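Local coordinates for B-cell lymphoma 3 protein (PDB 1K1A), which regulates transcription of NF-kappa-B target genes, holding back the p50 subunit in the cytoplasm and acting as a transcriptional activator in the nucleus, at residues 127-132 against 166-171; 123-128 against 158-163; 53-58 against 87-92; 186-191 against 211-216. All coordinates share one frame; numbering follows the deposited sequence. Where two conformers were deposited one is given.

Contact 1 of 4, residues 127-132 against 166-171; sequences ECQETV and VQLLLQ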
loop_
_atom_site.group_PDB
_atom_site.type_symbol
_atom_site.label_atom_id
_atom_site.label_comp_id
_atom_site.label_asym_id
_atom_site.label_seq_id
_atom_site.Cartn_x
_atom_site.Cartn_y
_atom_site.Cartn_z
ATOM N N GLU A 127 5.118 -7.120 -1.826
ATOM C CA GLU A 127 5.907 -7.832 -0.818
ATOM C C GLU A 127 7.203 -7.117 -0.461
ATOM O O GLU A 127 8.163 -7.739 0.002
ATOM C CB GLU A 127 6.187 -9.263 -1.262
ATOM C CG GLU A 127 4.927 -10.038 -1.597
ATOM C CD GLU A 127 5.222 -11.333 -2.297
ATOM O OE1 GLU A 127 6.264 -11.405 -2.986
ATOM O OE2 GLU A 127 4.418 -12.273 -2.163
ATOM N N CYS A 128 7.231 -5.807 -0.675
ATOM C CA CYS A 128 8.384 -5.006 -0.294
ATOM C C CYS A 128 8.324 -4.751 1.204
ATOM O O CYS A 128 7.464 -4.013 1.691
ATOM C CB CYS A 128 8.402 -3.690 -1.068
ATOM S SG CYS A 128 9.779 -2.596 -0.640
ATOM N N GLN A 129 9.234 -5.375 1.942
ATOM C CA GLN A 129 9.230 -5.272 3.386
ATOM C C GLN A 129 9.492 -3.851 3.870
ATOM O O GLN A 129 8.965 -3.432 4.900
ATOM C CB GLN A 129 10.243 -6.245 3.985
ATOM C CG GLN A 129 9.955 -7.703 3.596
ATOM C CD GLN A 129 11.081 -8.647 3.937
ATOM O OE1 GLN A 129 11.869 -8.383 4.843
ATOM N NE2 GLN A 129 11.153 -9.763 3.223
ATOM N N GLU A 130 10.290 -3.109 3.108
ATOM C CA GLU A 130 10.694 -1.761 3.511
ATOM C C GLU A 130 9.539 -0.748 3.489
ATOM O O GLU A 130 9.399 0.065 4.404
ATOM C CB GLU A 130 11.855 -1.271 2.642
ATOM C CG GLU A 130 13.160 -2.033 2.844
ATOM C CD GLU A 130 13.114 -3.462 2.319
ATOM O OE1 GLU A 130 12.515 -3.703 1.251
ATOM O OE2 GLU A 130 13.683 -4.352 2.981
ATOM N N THR A 131 8.721 -0.801 2.444
ATOM C CA THR A 131 7.575 0.102 2.340
ATOM C C THR A 131 6.479 -0.289 3.329
ATOM O O THR A 131 5.859 0.574 3.944
ATOM C CB THR A 131 7.029 0.151 0.901
ATOM O OG1 THR A 131 6.727 -1.176 0.459
ATOM C CG2 THR A 131 8.112 0.613 -0.064
ATOM N N VAL A 132 6.249 -1.593 3.500
ATOM C CA VAL A 132 5.260 -2.037 4.467
ATOM C C VAL A 132 5.630 -1.527 5.854
ATOM O O VAL A 132 4.815 -0.910 6.535
ATOM C CB VAL A 132 5.091 -3.592 4.469
ATOM C CG1 VAL A 132 4.206 -4.043 5.614
ATOM C CG2 VAL A 132 4.514 -4.054 3.134
ATOM N N VAL A 166 3.357 -12.319 5.952
ATOM C CA VAL A 166 2.543 -12.841 7.034
ATOM C C VAL A 166 3.256 -12.631 8.358
ATOM O O VAL A 166 2.673 -12.123 9.304
ATOM C CB VAL A 166 2.191 -14.341 6.826
ATOM C CG1 VAL A 166 1.631 -14.944 8.106
ATOM C CG2 VAL A 166 1.176 -14.496 5.661
ATOM N N GLN A 167 4.538 -12.977 8.410
ATOM C CA GLN A 167 5.312 -12.777 9.630
ATOM C C GLN A 167 5.443 -11.291 9.999
ATOM O O GLN A 167 5.303 -10.917 11.161
ATOM C CB GLN A 167 6.685 -13.456 9.517
ATOM C CG GLN A 167 6.596 -14.996 9.574
ATOM C CD GLN A 167 7.949 -15.701 9.481
ATOM O OE1 GLN A 167 8.952 -15.098 9.094
ATOM N NE2 GLN A 167 7.968 -16.995 9.818
ATOM N N LEU A 168 5.673 -10.451 8.998
ATOM C CA LEU A 168 5.838 -9.015 9.218
ATOM C C LEU A 168 4.561 -8.372 9.759
ATOM O O LEU A 168 4.609 -7.578 10.695
ATOM C CB LEU A 168 6.297 -8.325 7.924
ATOM C CG LEU A 168 6.659 -6.838 8.027
ATOM C CD1 LEU A 168 7.671 -6.596 9.160
ATOM C CD2 LEU A 168 7.196 -6.312 6.697
ATOM N N LEU A 169 3.418 -8.723 9.177
ATOM C CA LEU A 169 2.146 -8.147 9.617
ATOM C C LEU A 169 1.736 -8.587 11.023
ATOM O O LEU A 169 1.249 -7.777 11.820
ATOM C CB LEU A 169 1.032 -8.444 8.606
ATOM C CG LEU A 169 1.140 -7.718 7.258
ATOM C CD1 LEU A 169 0.306 -8.406 6.196
ATOM C CD2 LEU A 169 0.726 -6.254 7.385
ATOM N N LEU A 170 1.935 -9.865 11.337
ATOM C CA LEU A 170 1.578 -10.368 12.657
ATOM C C LEU A 170 2.456 -9.718 13.714
ATOM O O LEU A 170 2.007 -9.402 14.813
ATOM C CB LEU A 170 1.700 -11.893 12.712
ATOM C CG LEU A 170 0.658 -12.663 11.878
ATOM C CD1 LEU A 170 1.011 -14.141 11.808
ATOM C CD2 LEU A 170 -0.760 -12.471 12.409
ATOM N N GLN A 171 3.706 -9.496 13.344
ATOM C CA GLN A 171 4.679 -8.829 14.183
ATOM C C GLN A 171 4.196 -7.424 14.551
ATOM O O GLN A 171 4.479 -6.918 15.648
ATOM C CB GLN A 171 5.973 -8.737 13.379
ATOM C CG GLN A 171 7.223 -8.503 14.135
ATOM C CD GLN A 171 8.441 -8.729 13.261
ATOM O OE1 GLN A 171 9.112 -7.780 12.861
ATOM N NE2 GLN A 171 8.729 -9.988 12.966
#

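Contact 2 of 4, residues 123-128 against 158-163; sequences AVNTEC and VENNSL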
loop_
_atom_site.group_PDB
_atom_site.type_symbol
_atom_site.label_atom_id
_atom_site.label_comp_id
_atom_site.label_asym_id
_atom_site.label_seq_id
_atom_site.Cartn_x
_atom_site.Cartn_y
_atom_site.Cartn_z
ATOM N N ALA A 123 1.520 -2.134 -1.087
ATOM C CA ALA A 123 2.845 -2.498 -0.602
ATOM C C ALA A 123 2.961 -3.999 -0.294
ATOM O O ALA A 123 3.953 -4.645 -0.649
ATOM C CB ALA A 123 3.219 -1.665 0.630
ATOM N N VAL A 124 1.955 -4.536 0.382
ATOM C CA VAL A 124 1.957 -5.954 0.748
ATOM C C VAL A 124 1.979 -6.815 -0.512
ATOM O O VAL A 124 2.711 -7.809 -0.586
ATOM C CB VAL A 124 0.745 -6.300 1.638
ATOM C CG1 VAL A 124 0.583 -7.834 1.796
ATOM C CG2 VAL A 124 0.884 -5.636 3.003
ATOM N N ASN A 125 1.210 -6.400 -1.514
ATOM C CA ASN A 125 1.164 -7.089 -2.798
ATOM C C ASN A 125 2.508 -7.115 -3.535
ATOM O O ASN A 125 2.819 -8.088 -4.212
ATOM C CB ASN A 125 0.047 -6.529 -3.675
ATOM C CG ASN A 125 -1.331 -6.962 -3.198
ATOM O OD1 ASN A 125 -1.456 -7.915 -2.425
ATOM N ND2 ASN A 125 -2.370 -6.263 -3.652
ATOM N N THR A 126 3.312 -6.064 -3.385
ATOM C CA THR A 126 4.651 -6.071 -3.958
ATOM C C THR A 126 5.574 -6.875 -3.051
ATOM O O THR A 126 6.677 -7.240 -3.448
ATOM C CB THR A 126 5.227 -4.648 -4.104
ATOM O OG1 THR A 126 5.536 -4.120 -2.807
ATOM C CG2 THR A 126 4.203 -3.678 -4.679
ATOM N N GLU A 127 5.118 -7.120 -1.826
ATOM C CA GLU A 127 5.907 -7.832 -0.818
ATOM C C GLU A 127 7.203 -7.117 -0.461
ATOM O O GLU A 127 8.163 -7.739 0.002
ATOM C CB GLU A 127 6.187 -9.263 -1.262
ATOM C CG GLU A 127 4.927 -10.038 -1.597
ATOM C CD GLU A 127 5.222 -11.333 -2.297
ATOM O OE1 GLU A 127 6.264 -11.405 -2.986
ATOM O OE2 GLU A 127 4.418 -12.273 -2.163
ATOM N N CYS A 128 7.231 -5.807 -0.675
ATOM C CA CYS A 128 8.384 -5.006 -0.294
ATOM C C CYS A 128 8.324 -4.751 1.204
ATOM O O CYS A 128 7.464 -4.013 1.691
ATOM C CB CYS A 128 8.402 -3.690 -1.068
ATOM S SG CYS A 128 9.779 -2.596 -0.640
ATOM N N VAL A 158 -1.637 -13.948 2.907
ATOM C CA VAL A 158 -1.819 -15.398 2.979
ATOM C C VAL A 158 -2.170 -15.977 1.611
ATOM O O VAL A 158 -1.633 -17.012 1.212
ATOM C CB VAL A 158 -2.882 -15.795 4.016
ATOM C CG1 VAL A 158 -3.264 -17.256 3.858
ATOM C CG2 VAL A 158 -2.364 -15.536 5.420
ATOM N N GLU A 159 -3.061 -15.307 0.887
ATOM C CA GLU A 159 -3.435 -15.755 -0.459
ATOM C C GLU A 159 -2.271 -15.703 -1.457
ATOM O O GLU A 159 -2.179 -16.547 -2.362
ATOM C CB GLU A 159 -4.637 -14.969 -0.973
ATOM C CG GLU A 159 -5.877 -15.184 -0.127
ATOM C CD GLU A 159 -7.119 -14.555 -0.717
ATOM O OE1 GLU A 159 -6.998 -13.521 -1.410
ATOM O OE2 GLU A 159 -8.221 -15.093 -0.474
ATOM N N ASN A 160 -1.370 -14.738 -1.276
ATOM C CA ASN A 160 -0.180 -14.611 -2.122
ATOM C C ASN A 160 0.920 -15.584 -1.707
ATOM O O ASN A 160 2.014 -15.575 -2.279
ATOM C CB ASN A 160 0.394 -13.184 -2.053
ATOM C CG ASN A 160 -0.586 -12.121 -2.537
ATOM O OD1 ASN A 160 -1.548 -12.412 -3.249
ATOM N ND2 ASN A 160 -0.333 -10.869 -2.152
ATOM N N ASN A 161 0.645 -16.394 -0.688
ATOM C CA ASN A 161 1.633 -17.329 -0.154
ATOM C C ASN A 161 2.982 -16.667 0.153
ATOM O O ASN A 161 4.031 -17.122 -0.295
ATOM C CB ASN A 161 1.816 -18.537 -1.088
ATOM C CG ASN A 161 2.675 -19.624 -0.468
ATOM O OD1 ASN A 161 2.638 -19.842 0.742
ATOM N ND2 ASN A 161 3.476 -20.301 -1.295
ATOM N N SER A 162 2.939 -15.575 0.913
ATOM C CA SER A 162 4.154 -14.881 1.316
ATOM C C SER A 162 4.363 -14.970 2.824
ATOM O O SER A 162 3.807 -14.173 3.590
ATOM C CB SER A 162 4.117 -13.411 0.902
ATOM O OG SER A 162 5.303 -12.757 1.347
ATOM N N LEU A 163 5.169 -15.932 3.240
ATOM C CA LEU A 163 5.469 -16.118 4.651
ATOM C C LEU A 163 6.140 -14.877 5.260
ATOM O O LEU A 163 5.915 -14.553 6.417
ATOM C CB LEU A 163 6.355 -17.347 4.848
ATOM C CG LEU A 163 6.699 -17.691 6.294
ATOM C CD1 LEU A 163 5.432 -17.912 7.123
ATOM C CD2 LEU A 163 7.598 -18.919 6.344
HETATM O O HOH W 1 1.915 -10.520 -0.317
#

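Contact 3 of 4, residues 53-58 against 87-92; sequences AVITTL and CEHRSP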
loop_
_atom_site.group_PDB
_atom_site.type_symbol
_atom_site.label_atom_id
_atom_site.label_comp_id
_atom_site.label_asym_id
_atom_site.label_seq_id
_atom_site.Cartn_x
_atom_site.Cartn_y
_atom_site.Cartn_z
ATOM N N ALA A 53 7.593 12.674 -10.178
ATOM C CA ALA A 53 8.779 12.616 -9.335
ATOM C C ALA A 53 8.870 11.272 -8.626
ATOM O O ALA A 53 9.959 10.731 -8.463
ATOM C CB ALA A 53 8.779 13.745 -8.334
ATOM N N VAL A 54 7.727 10.741 -8.202
ATOM C CA VAL A 54 7.693 9.446 -7.529
ATOM C C VAL A 54 7.927 8.322 -8.537
ATOM O O VAL A 54 8.695 7.383 -8.285
ATOM C CB VAL A 54 6.349 9.215 -6.835
ATOM C CG1 VAL A 54 6.265 7.788 -6.297
ATOM C CG2 VAL A 54 6.144 10.234 -5.732
ATOM N N ILE A 55 7.278 8.432 -9.688
ATOM C CA ILE A 55 7.417 7.439 -10.743
ATOM C C ILE A 55 8.862 7.371 -11.269
ATOM O O ILE A 55 9.346 6.303 -11.624
ATOM C CB ILE A 55 6.432 7.750 -11.894
ATOM C CG1 ILE A 55 5.006 7.330 -11.517
ATOM C CG2 ILE A 55 6.879 7.076 -13.186
ATOM C CD1 ILE A 55 3.923 8.101 -12.264
ATOM N N THR A 56 9.542 8.512 -11.311
ATOM C CA THR A 56 10.927 8.570 -11.798
ATOM C C THR A 56 11.915 8.164 -10.696
ATOM O O THR A 56 13.089 7.929 -10.965
ATOM C CB THR A 56 11.288 10.000 -12.300
ATOM O OG1 THR A 56 10.339 10.444 -13.276
ATOM C CG2 THR A 56 12.597 9.982 -13.093
ATOM N N THR A 57 11.413 8.064 -9.466
ATOM C CA THR A 57 12.226 7.816 -8.263
ATOM C C THR A 57 13.240 8.929 -7.970
ATOM O O THR A 57 14.441 8.700 -7.934
ATOM C CB THR A 57 12.905 6.423 -8.276
ATOM O OG1 THR A 57 13.921 6.370 -9.293
ATOM C CG2 THR A 57 11.912 5.355 -8.689
ATOM N N LEU A 58 12.732 10.130 -7.743
ATOM C CA LEU A 58 13.564 11.289 -7.437
ATOM C C LEU A 58 13.166 11.881 -6.091
ATOM O O LEU A 58 12.431 12.872 -6.036
ATOM C CB LEU A 58 13.389 12.342 -8.527
ATOM C CG LEU A 58 13.848 11.943 -9.927
ATOM C CD1 LEU A 58 13.322 12.936 -10.968
ATOM C CD2 LEU A 58 15.375 11.857 -9.973
ATOM N N CYS A 87 4.541 3.106 -3.311
ATOM C CA CYS A 87 4.468 1.676 -2.999
ATOM C C CYS A 87 4.423 0.753 -4.243
ATOM O O CYS A 87 5.078 -0.290 -4.276
ATOM C CB CYS A 87 3.324 1.376 -2.025
ATOM S SG CYS A 87 3.479 2.195 -0.429
ATOM N N GLU A 88 3.677 1.118 -5.277
ATOM C CA GLU A 88 3.692 0.263 -6.454
ATOM C C GLU A 88 5.068 0.295 -7.140
ATOM O O GLU A 88 5.439 -0.641 -7.837
ATOM C CB GLU A 88 2.550 0.584 -7.420
ATOM C CG GLU A 88 2.605 1.955 -8.055
ATOM C CD GLU A 88 1.596 2.110 -9.188
ATOM O OE1 GLU A 88 1.547 1.235 -10.080
ATOM O OE2 GLU A 88 0.847 3.106 -9.184
ATOM N N HIS A 89 5.847 1.344 -6.887
ATOM C CA HIS A 89 7.181 1.438 -7.480
ATOM C C HIS A 89 8.271 0.973 -6.522
ATOM O O HIS A 89 9.455 1.221 -6.750
ATOM C CB HIS A 89 7.474 2.856 -7.979
ATOM C CG HIS A 89 6.811 3.185 -9.277
ATOM N ND1 HIS A 89 7.442 3.044 -10.496
ATOM C CD2 HIS A 89 5.568 3.649 -9.549
ATOM C CE1 HIS A 89 6.616 3.410 -11.461
ATOM N NE2 HIS A 89 5.471 3.774 -10.912
ATOM N N ARG A 90 7.861 0.299 -5.452
ATOM C CA ARG A 90 8.796 -0.235 -4.462
ATOM C C ARG A 90 9.887 0.772 -4.070
ATOM O O ARG A 90 11.072 0.438 -4.077
ATOM C CB ARG A 90 9.458 -1.513 -4.999
ATOM C CG ARG A 90 8.485 -2.601 -5.465
ATOM C CD ARG A 90 9.189 -3.835 -6.022
ATOM N NE ARG A 90 8.291 -4.979 -6.214
ATOM C CZ ARG A 90 7.651 -5.247 -7.343
ATOM N NH1 ARG A 90 7.786 -4.453 -8.390
ATOM N NH2 ARG A 90 6.856 -6.307 -7.425
ATOM N N SER A 91 9.486 1.991 -3.712
ATOM C CA SER A 91 10.446 3.058 -3.442
ATOM C C SER A 91 10.301 3.621 -2.047
ATOM O O SER A 91 9.622 4.622 -1.838
ATOM C CB SER A 91 10.294 4.182 -4.476
ATOM O OG SER A 91 11.257 5.201 -4.267
ATOM N N PRO A 92 10.947 2.970 -1.090
ATOM C CA PRO A 92 10.940 3.429 0.298
ATOM C C PRO A 92 11.506 4.844 0.466
ATOM O O PRO A 92 11.075 5.556 1.365
ATOM C CB PRO A 92 11.865 2.428 1.002
ATOM C CG PRO A 92 11.896 1.240 0.122
ATOM C CD PRO A 92 11.709 1.724 -1.266
HETATM O O HOH W 2 10.214 3.058 -10.867
#

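Contact 4 of 4, residues 186-191 against 211-216; sequences ALHSAS and LKNCHN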
loop_
_atom_site.group_PDB
_atom_site.type_symbol
_atom_site.label_atom_id
_atom_site.label_comp_id
_atom_site.label_asym_id
_atom_site.label_seq_id
_atom_site.Cartn_x
_atom_site.Cartn_y
_atom_site.Cartn_z
ATOM N N ALA A 186 -7.851 -15.974 7.375
ATOM C CA ALA A 186 -6.542 -16.313 6.843
ATOM C C ALA A 186 -6.303 -17.814 6.975
ATOM O O ALA A 186 -5.759 -18.461 6.073
ATOM C CB ALA A 186 -5.461 -15.551 7.587
ATOM N N LEU A 187 -6.715 -18.366 8.102
ATOM C CA LEU A 187 -6.484 -19.788 8.365
ATOM C C LEU A 187 -7.281 -20.719 7.434
ATOM O O LEU A 187 -6.787 -21.790 7.056
ATOM C CB LEU A 187 -6.752 -20.113 9.837
ATOM C CG LEU A 187 -6.268 -21.475 10.330
ATOM C CD1 LEU A 187 -4.784 -21.649 10.092
ATOM C CD2 LEU A 187 -6.614 -21.658 11.805
ATOM N N HIS A 188 -8.501 -20.321 7.061
ATOM C CA HIS A 188 -9.264 -21.118 6.091
ATOM C C HIS A 188 -8.443 -21.257 4.819
ATOM O O HIS A 188 -8.320 -22.345 4.272
ATOM C CB HIS A 188 -10.591 -20.457 5.715
ATOM C CG HIS A 188 -11.618 -20.472 6.800
ATOM N ND1 HIS A 188 -12.560 -21.470 6.922
ATOM C CD2 HIS A 188 -11.885 -19.581 7.780
ATOM C CE1 HIS A 188 -13.348 -21.204 7.947
ATOM N NE2 HIS A 188 -12.961 -20.061 8.482
ATOM N N SER A 189 -7.892 -20.139 4.349
ATOM C CA SER A 189 -7.123 -20.122 3.107
ATOM C C SER A 189 -5.870 -20.981 3.171
ATOM O O SER A 189 -5.623 -21.807 2.271
ATOM C CB SER A 189 -6.753 -18.687 2.711
ATOM O OG SER A 189 -7.809 -18.065 1.997
ATOM N N ALA A 190 -5.075 -20.787 4.220
ATOM C CA ALA A 190 -3.842 -21.549 4.398
ATOM C C ALA A 190 -4.133 -23.034 4.560
ATOM O O ALA A 190 -3.435 -23.875 3.991
ATOM C CB ALA A 190 -3.050 -21.027 5.603
ATOM N N SER A 191 -5.169 -23.348 5.330
ATOM C CA SER A 191 -5.542 -24.735 5.595
ATOM C C SER A 191 -6.061 -25.440 4.345
ATOM O O SER A 191 -5.670 -26.576 4.058
ATOM C CB SER A 191 -6.594 -24.813 6.706
ATOM O OG SER A 191 -7.058 -26.147 6.861
ATOM N N LEU A 211 -13.537 -21.166 13.862
ATOM C CA LEU A 211 -14.293 -20.104 13.216
ATOM C C LEU A 211 -15.007 -20.617 11.966
ATOM O O LEU A 211 -14.378 -21.167 11.067
ATOM C CB LEU A 211 -13.359 -18.956 12.853
ATOM C CG LEU A 211 -14.016 -17.682 12.347
ATOM C CD1 LEU A 211 -15.017 -17.146 13.365
ATOM C CD2 LEU A 211 -12.945 -16.656 12.045
ATOM N N LYS A 212 -16.324 -20.441 11.922
ATOM C CA LYS A 212 -17.126 -20.922 10.792
ATOM C C LYS A 212 -17.325 -19.854 9.723
ATOM O O LYS A 212 -17.480 -18.674 10.040
ATOM C CB LYS A 212 -18.495 -21.405 11.276
ATOM C CG LYS A 212 -18.449 -22.441 12.381
ATOM C CD LYS A 212 -19.864 -22.837 12.814
ATOM C CE LYS A 212 -20.592 -23.581 11.717
ATOM N NZ LYS A 212 -19.988 -24.926 11.456
ATOM N N ASN A 213 -17.286 -20.258 8.454
ATOM C CA ASN A 213 -17.615 -19.340 7.368
ATOM C C ASN A 213 -19.079 -19.489 6.968
ATOM O O ASN A 213 -19.838 -20.192 7.640
ATOM C CB ASN A 213 -16.669 -19.476 6.161
ATOM C CG ASN A 213 -16.715 -20.864 5.501
ATOM O OD1 ASN A 213 -17.686 -21.608 5.620
ATOM N ND2 ASN A 213 -15.654 -21.196 4.785
ATOM N N CYS A 214 -19.475 -18.827 5.887
ATOM C CA CYS A 214 -20.881 -18.842 5.466
ATOM C C CYS A 214 -21.331 -20.231 5.032
ATOM O O CYS A 214 -22.525 -20.537 5.034
ATOM C CB CYS A 214 -21.123 -17.841 4.339
ATOM S SG CYS A 214 -20.142 -18.132 2.856
ATOM N N HIS A 215 -20.374 -21.067 4.653
ATOM C CA HIS A 215 -20.675 -22.432 4.242
ATOM C C HIS A 215 -20.681 -23.336 5.471
ATOM O O HIS A 215 -20.895 -24.546 5.365
ATOM C CB HIS A 215 -19.648 -22.915 3.203
ATOM C CG HIS A 215 -19.978 -24.241 2.582
ATOM N ND1 HIS A 215 -19.057 -25.263 2.477
ATOM C CD2 HIS A 215 -21.119 -24.707 2.020
ATOM C CE1 HIS A 215 -19.618 -26.302 1.882
ATOM N NE2 HIS A 215 -20.870 -25.991 1.599
ATOM N N ASN A 216 -20.456 -22.736 6.637
ATOM C CA ASN A 216 -20.421 -23.470 7.905
ATOM C C ASN A 216 -19.156 -24.315 8.061
ATOM O O ASN A 216 -19.098 -25.208 8.897
ATOM C CB ASN A 216 -21.671 -24.350 8.077
ATOM C CG ASN A 216 -22.966 -23.544 8.103
ATOM O OD1 ASN A 216 -24.057 -24.090 7.896
ATOM N ND2 ASN A 216 -22.854 -22.248 8.363
#

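Contact 1 of 4, residues 127-132 against 166-171
Val132 and Leu168 form the apolar centre of this contact. The methyl CG1 of Val132 meets CD2 of Leu168 at 3.9 Å. The two side chains slide past each other in opposite directions, and a methyl of each makes the touch. Val132 points CG1 across the gap because this methyl is anti to its backbone N (chi1 172°). Leu168 also has its branch point anti to the backbone N (chi1 -174°), and of its two methyls CD2 does the touching. Leu169 adds a looser edge: its CD2 ends 4.5 Å from Val132 CG1. The Leu169 side chain also touches Ile142 and Ala157.

A second group of contacts sets the leucine against the start of helix 129-137. Leu168 CD2 lies 3.8 Å from the carbonyl oxygen Gln129 O and 4.1 Å from Gln129 CB. The methyl thus touches both Val132 and the backbone of Gln129, which lie on the same helix. Gln129 itself is exposed.

Polar bonds stay within each segment. Cys128 is the N-cap residue of helix 129-137, and its O receives Val132 N at 3.3 Å. In the partner helix Leu170 N bonds to Val166 O at 3.1 Å. Met165, one turn before Leu169, also touches Gln129 and Val132. Such side-by-side packing of helices from consecutive repeats, here ANK 4 and ANK 5, is characteristic of the ankyrin repeat stack.

Contact 2 of 4, residues 123-128 against 158-163
Asn125 and Asn160 join two equivalent helix ends in adjacent ankyrin repeats, where each helix closes in a Schellman motif before the next one starts. Glu127 and Asn161 are the residues of positive phi in these two turns.

Asn160 ND2 donates to Asn125 OD1 at 3.2 Å, with an N-H...O angle of 149°. The acceptor lies in the amide plane of Asn160, but the donor is tilted 29° from the carbonyl plane of Asn125. The side chains cross at about a right angle, with their amide planes well turned from each other. Asn160 ND2 also donates to a water at 2.9 Å. That water in turn donates to Val124 O at 2.8 Å, so the ND2 group is tied to the last helical turn both directly and through water. A leucine in place of Asn125 would lack the amide oxygen and is likely to leave Asn160 ND2 with the water alone on this side, its amide freer to turn.

Glu127 reaches across with its chain extended beyond CG (chi2 168°). Its OE2 packs 3.3 Å from Ser162 CB and 4.1 Å from Asn160 CB. Ser162 is an N-cap residue, and its OG receives a weak bond from Met165 N. Within the first segment Thr126 OG1 accepts from Cys128 N at 3.2 Å, an ST turn.

Helix 129-137 packs on Ala123 and Val124 behind this turn. Helices 186-193 and 196-204 cover Val158 and Asn161 on the far flank.

Contact 3 of 4, residues 53-58 against 87-92
Ile55 and His89 make the close part of this contact. The imidazole lies flat over the backbone of the isoleucine. Ile55 CA stands 4.2 Å from the ring centroid and 11° off the ring normal, a CH-pi contact over the face. The side chain adds to it: Ile55 CG1 is 3.6 Å from His89 NE2, and Ile55 CG2 is 4.1 Å from His89 CE1. His89 brings its ring here with CG anti to the carbonyl carbon (chi1 -77°).

The other side is looser and wet. A water lies 2.8 Å from His89 ND1 and gives a weak bond to Ile55 O, so ring and carbonyl are bridged where they do not meet directly. Further along, Thr57 CG2 only approaches Ser91 OG, at 4.5 Å. Ser91 OG instead receives a weak bond from Cys94 N as the N-cap of the following helix.

Both chains turn at this point. Thr57 and Arg90 have positive phi in Schellman motifs that end helices 49-55 and 82-88. Arg90 N bonds to Cys87 O at 3.1 Å. Matching helix-end turns set side by side in ANK 2 and ANK 3 are typical of ankyrin repeats.

Contact 4 of 4, residues 186-191 against 211-216
Asn213 OD1 is held by two backbone N-H groups, while the same side chain faces the ring of His188. His215 N gives a weak bond to Asn213 OD1 at 2.9 Å, and Asp217 N gives another bond. The other end of the amide, ND2, is bonded to Ser184 OG. Bonds at both ends restrain the rotation of the amide. CG of Asn213 lies between the backbone N and the carbonyl carbon (chi1 62°), which folds the amide back over its own turn. This is a type I turn, closed by Asn216 N on Asn213 O at 2.8 Å.

The histidine ring and the amide are nearly parallel, their planes 17° apart. Asn213 ND2 comes in obliquely, 3.8 Å from His188 ND1. At the ring edge Leu211 O lies near the plane, 3.1 Å from His188 NE2. His188 ND1 is buried here and has no polar partner in the model. With an alanine in place of His188 a gap is likely to open beside the loop, and Leu211 O would probably lose its close nitrogen neighbour.

Lys212 NZ bonds to Asn216 O at 2.7 Å, from above the carbonyl plane, and ties the loop across its base. His188 ends a Ser-Ala-Leu-His run, a variant of the Thr-Pro-Leu-His motif of ankyrin repeats, where the histidine faces the loop.

The loop joins ANK 6 to ANK 7. Pro219 also touches the His188 side chain. Behind His188, helix 186-193 packs on helices 196-204 and 226-232 and, on the side of the preceding repeat, on helix 153-159.

In the fold
Contacts 1 and 2 both join ANK 4 to ANK 5 and share Glu127 and Cys128. Contact 1 is the more buried and apolar, packing the later helices through aliphatic side chains. Contact 2 joins the ends of the earlier helices with amides and a water. Contact 3 is its counterpart between ANK 2 and ANK 3, where a ring over a backbone replaces the amide pair. Both helix-end contacts lie nearer the surface, with one buried serine each. Contact 4 sets a buried histidine against a more exposed loop, about 36 Å from contact 3, centre to centre. Thr126 packs on Cys87 and Arg90, and Val158 on Ala186, so contact 2 touches both.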